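Local coordinates for protein 5'-deoxynucleotidase (Pyrococcus horikoshii, PDB 2CQZ) that probably hydrolyses 2'-deoxyribonucleoside 5'-monophosphates to deoxyribonucleosides and phosphate as a metal-dependent HD-domain phosphatase, at residues L96-K99 and K100-E104; C115-P118 and E119-L122. One frame throughout, in Å; residues are numbered along the deposited sequence.

Interaction 1: residues L96-K99 and K100-E104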
loop_
_atom_site.group_PDB
_atom_site.type_symbol
_atom_site.label_atom_id
_atom_site.label_comp_id
_atom_site.label_asym_id
_atom_site.label_seq_id
_atom_site.Cartn_x
_atom_site.Cartn_y
_atom_site.Cartn_z
ATOM N N LEU A 96 18.074 27.576 -3.631
ATOM C CA LEU A 96 19.204 27.217 -2.793
ATOM C C LEU A 96 19.802 25.852 -3.130
ATOM O O LEU A 96 20.997 25.750 -3.431
ATOM C CB LEU A 96 18.792 27.245 -1.327
ATOM C CG LEU A 96 18.855 28.657 -0.747
ATOM C CD1 LEU A 96 18.154 28.700 0.597
ATOM C CD2 LEU A 96 20.321 29.088 -0.637
ATOM N N VAL A 97 18.981 24.801 -3.096
ATOM C CA VAL A 97 19.355 23.443 -3.445
ATOM C C VAL A 97 20.086 23.415 -4.781
ATOM O O VAL A 97 21.107 22.760 -4.947
ATOM C CB VAL A 97 18.080 22.604 -3.530
ATOM C CG1 VAL A 97 18.414 21.199 -4.030
ATOM C CG2 VAL A 97 17.431 22.506 -2.163
ATOM N N PHE A 98 19.459 24.095 -5.735
ATOM C CA PHE A 98 19.990 24.097 -7.095
ATOM C C PHE A 98 21.357 24.762 -7.126
ATOM O O PHE A 98 22.253 24.338 -7.858
ATOM C CB PHE A 98 19.044 24.830 -8.040
ATOM C CG PHE A 98 18.121 23.922 -8.780
ATOM C CD1 PHE A 98 18.599 23.120 -9.814
ATOM C CD2 PHE A 98 16.775 23.849 -8.438
ATOM C CE1 PHE A 98 17.754 22.257 -10.495
ATOM C CE2 PHE A 98 15.921 22.988 -9.112
ATOM C CZ PHE A 98 16.409 22.192 -10.145
ATOM N N LYS A 99 21.505 25.805 -6.316
ATOM C CA LYS A 99 22.751 26.546 -6.232
ATOM C C LYS A 99 23.847 25.741 -5.533
ATOM O O LYS A 99 24.966 25.678 -6.031
ATOM C CB LYS A 99 22.528 27.869 -5.503
ATOM C CG LYS A 99 22.531 29.075 -6.421
ATOM C CD LYS A 99 22.321 30.360 -5.623
ATOM C CE LYS A 99 23.316 30.490 -4.451
ATOM N NZ LYS A 99 24.752 30.636 -4.865
ATOM N N LYS A 100 23.529 25.129 -4.394
ATOM C CA LYS A 100 24.505 24.336 -3.668
ATOM C C LYS A 100 24.638 22.876 -4.143
ATOM O O LYS A 100 25.753 22.367 -4.292
ATOM C CB LYS A 100 24.177 24.310 -2.180
ATOM C CG LYS A 100 25.052 23.311 -1.430
ATOM C CD LYS A 100 24.651 23.103 0.027
ATOM C CE LYS A 100 25.563 22.047 0.658
ATOM N NZ LYS A 100 25.184 21.651 2.051
ATOM N N VAL A 101 23.508 22.208 -4.380
ATOM C CA VAL A 101 23.505 20.794 -4.776
ATOM C C VAL A 101 23.505 20.454 -6.274
ATOM O O VAL A 101 24.135 19.473 -6.694
ATOM C CB VAL A 101 22.302 20.037 -4.123
ATOM C CG1 VAL A 101 22.336 18.564 -4.500
ATOM C CG2 VAL A 101 22.343 20.204 -2.598
ATOM N N PHE A 102 22.770 21.241 -7.061
ATOM C CA PHE A 102 22.647 21.039 -8.517
ATOM C C PHE A 102 23.084 22.273 -9.312
ATOM O O PHE A 102 22.353 22.755 -10.180
ATOM C CB PHE A 102 21.181 20.709 -8.879
ATOM C CG PHE A 102 20.670 19.451 -8.234
ATOM C CD1 PHE A 102 21.199 18.214 -8.584
ATOM C CD2 PHE A 102 19.688 19.507 -7.253
ATOM C CE1 PHE A 102 20.792 17.060 -7.942
ATOM C CE2 PHE A 102 19.269 18.342 -6.599
ATOM C CZ PHE A 102 19.820 17.119 -6.957
ATOM N N PRO A 103 24.282 22.803 -9.027
ATOM C CA PRO A 103 24.790 23.990 -9.724
ATOM C C PRO A 103 24.772 23.828 -11.238
ATOM O O PRO A 103 24.477 24.773 -11.969
ATOM C CB PRO A 103 26.197 24.146 -9.148
ATOM C CG PRO A 103 26.581 22.714 -8.829
ATOM C CD PRO A 103 25.332 22.214 -8.178
ATOM N N GLU A 104 25.066 22.616 -11.704
ATOM C CA GLU A 104 25.068 22.336 -13.135
ATOM C C GLU A 104 23.687 22.489 -13.740
ATOM O O GLU A 104 23.572 22.675 -14.945
ATOM C CB GLU A 104 25.564 20.916 -13.447
ATOM C CG GLU A 104 24.670 19.818 -12.913
ATOM C CD GLU A 104 24.874 19.592 -11.430
ATOM O OE1 GLU A 104 25.148 20.582 -10.720
ATOM O OE2 GLU A 104 24.757 18.435 -10.973
#
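V97 and F102 lie side by side and point the same way where helix 90-100 of this all-helical HD-domain fold runs out and the chain turns toward helix 106-114. With chi1 at 174°, V97 swings CG1 beside its own carbonyl carbon, on the side facing the turn. That methyl comes obliquely against the phenyl ring, V97 CG1 to F102 CD2 being 3.9 Å. V101 adds a second aliphatic group: its CG1 sits over the centre of one face of the F102 ring, 3.7 Å above the plane, so a methyl of each valine touches the ring. F102 itself has CG opposite its carbonyl carbon (chi1 -61°), and its ring packs on K7, L10 and V11 of helix 5-11.

One turn back, F98 comes closest to the F102 side chain at its CB, with F98 CD1 3.7 Å from F102 CB. The two rings lie obliquely, their planes at 59°. F98 also stacks on Y109 of helix 106-114.

The backbone shows the helix ending. K100 N still makes a helical bond to L96 O, 2.8 Å long and nearly straight. V97 O, by contrast, accepts from two donors, V101 N and F102 N, the latter at 3.1 Å. Beyond them the proline interrupts the pattern, since it has no N-H to give. K100 stretches its extended chain away from the turn to a salt bridge with E86 of the second subunit, a link from this helix end to another chain. P103 lies against the last helical turn through its ring, P103 CB coming within 3.7 Å of K99 O.

Interaction 2: residues C115-P118 and E119-L122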
loop_
_atom_site.group_PDB
_atom_site.type_symbol
_atom_site.label_atom_id
_atom_site.label_comp_id
_atom_site.label_asym_id
_atom_site.label_seq_id
_atom_site.Cartn_x
_atom_site.Cartn_y
_atom_site.Cartn_z
ATOM N N CYS A 115 9.636 31.543 -16.850
ATOM C CA CYS A 115 8.509 31.244 -17.719
ATOM C C CYS A 115 8.375 32.264 -18.857
ATOM O O CYS A 115 7.276 32.749 -19.146
ATOM C CB CYS A 115 7.235 31.211 -16.867
ATOM S SG CYS A 115 5.801 30.438 -17.638
ATOM N N SER A 116 9.496 32.578 -19.503
ATOM C CA SER A 116 9.499 33.536 -20.608
ATOM C C SER A 116 9.742 32.885 -21.958
ATOM O O SER A 116 8.972 33.084 -22.898
ATOM C CB SER A 116 10.572 34.616 -20.391
ATOM O OG SER A 116 10.347 35.323 -19.187
ATOM N N SER A 117 10.826 32.117 -22.048
ATOM C CA SER A 117 11.192 31.451 -23.293
ATOM C C SER A 117 10.169 30.396 -23.698
ATOM O O SER A 117 9.402 29.909 -22.871
ATOM C CB SER A 117 12.576 30.799 -23.158
ATOM O OG SER A 117 12.537 29.640 -22.338
ATOM N N PRO A 118 10.140 30.036 -24.987
ATOM C CA PRO A 118 9.209 29.031 -25.510
ATOM C C PRO A 118 9.364 27.705 -24.763
ATOM O O PRO A 118 8.379 27.071 -24.392
ATOM C CB PRO A 118 9.623 28.907 -26.973
ATOM C CG PRO A 118 10.168 30.247 -27.278
ATOM C CD PRO A 118 10.986 30.566 -26.066
ATOM N N GLU A 119 10.611 27.295 -24.538
ATOM C CA GLU A 119 10.874 26.052 -23.840
ATOM C C GLU A 119 10.326 26.094 -22.423
ATOM O O GLU A 119 9.650 25.153 -21.984
ATOM C CB GLU A 119 12.376 25.764 -23.794
ATOM C CG GLU A 119 13.039 25.593 -25.156
ATOM C CD GLU A 119 13.031 26.874 -25.966
ATOM O OE1 GLU A 119 13.190 27.960 -25.361
ATOM O OE2 GLU A 119 12.880 26.798 -27.202
ATOM N N ALA A 120 10.618 27.183 -21.708
ATOM C CA ALA A 120 10.168 27.344 -20.322
ATOM C C ALA A 120 8.659 27.288 -20.189
ATOM O O ALA A 120 8.135 26.753 -19.210
ATOM C CB ALA A 120 10.686 28.657 -19.741
ATOM N N GLN A 121 7.953 27.842 -21.167
ATOM C CA GLN A 121 6.495 27.836 -21.124
ATOM C C GLN A 121 5.956 26.465 -21.467
ATOM O O GLN A 121 4.968 26.021 -20.886
ATOM C CB GLN A 121 5.931 28.888 -22.077
ATOM C CG GLN A 121 5.731 30.243 -21.407
ATOM C CD GLN A 121 5.372 31.344 -22.385
ATOM O OE1 GLN A 121 4.702 31.113 -23.401
ATOM N NE2 GLN A 121 5.800 32.562 -22.072
ATOM N N LEU A 122 6.620 25.797 -22.404
ATOM C CA LEU A 122 6.241 24.454 -22.818
ATOM C C LEU A 122 6.284 23.493 -21.624
ATOM O O LEU A 122 5.349 22.719 -21.388
ATOM C CB LEU A 122 7.205 23.958 -23.892
ATOM C CG LEU A 122 7.046 22.494 -24.310
ATOM C CD1 LEU A 122 5.660 22.295 -24.889
ATOM C CD2 LEU A 122 8.116 22.117 -25.330
#
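S117 turns its hydroxyl over the backbone of A120 and caps the start of helix 118-140, the N-cap of a long helix in the HD-domain fold. With chi1 at 73°, OG stands between the serine's own N and carbonyl carbon and faces the first turn. There it accepts from A120 N at 3.2 Å. The same oxygen is also hydrogen-bonded to E111 of the preceding helix 106-114, so one hydroxyl links the two helices. P118 follows as the first helical residue, a place where its missing N-H costs nothing, and its carbonyl already receives L122 N.

E119 lies alongside the proline, both side chains pointing the same way. A bend at chi2 (66°) folds its carboxylate back over the ring, bringing E119 OE1 to 3.5 Å from P118 CD, while OE2 accepts from the backbone N of D59. A120 points its methyl toward residues 115-118, with A120 CB 3.9 Å from C115 CA.

Q121 crosses back over the loop that joins the helices. Its backbone N bonds to S117 O at 3.0 Å, the first ordinary helical bond of the new turn. Its side chain, extended beyond CG, runs past the cysteine, with Q121 CG 3.8 Å from C115 SG. At the far end OE1 accepts from L161 N, in a separate loop, while NE2 serves the 115-118 loop. C115 has positive phi, the point at which the chain leaves helix 106-114, and its carbonyl meets the amide. Q121 NE2 donates to C115 O at 3.3 Å, nearly straight and with C115 O almost in the amide plane of Q121, but arriving well above the carbonyl plane of C115.

Overall arrangement
Interaction 1 closes before interaction 2 opens, and helix 106-114 is the piece of chain between them: residues 100-104 lead into it, and residues 115-118 lead out. Their centres are 21 Å apart and their nearest atoms about 13 Å, so the two do not touch. Interaction 1 ends helix 90-100 beside helix 5-11 and the second subunit, near the outside of the fold. Interaction 2 starts helix 118-140, which carries D127, a nickel ligand together with H36, H70 and D71. Neither contact is at the metal: the side chains of F98 and C115 lie about 11 and 12 Å from it. The two contacts thus lie at the junctions before and after helix 106-114, within the HD domain.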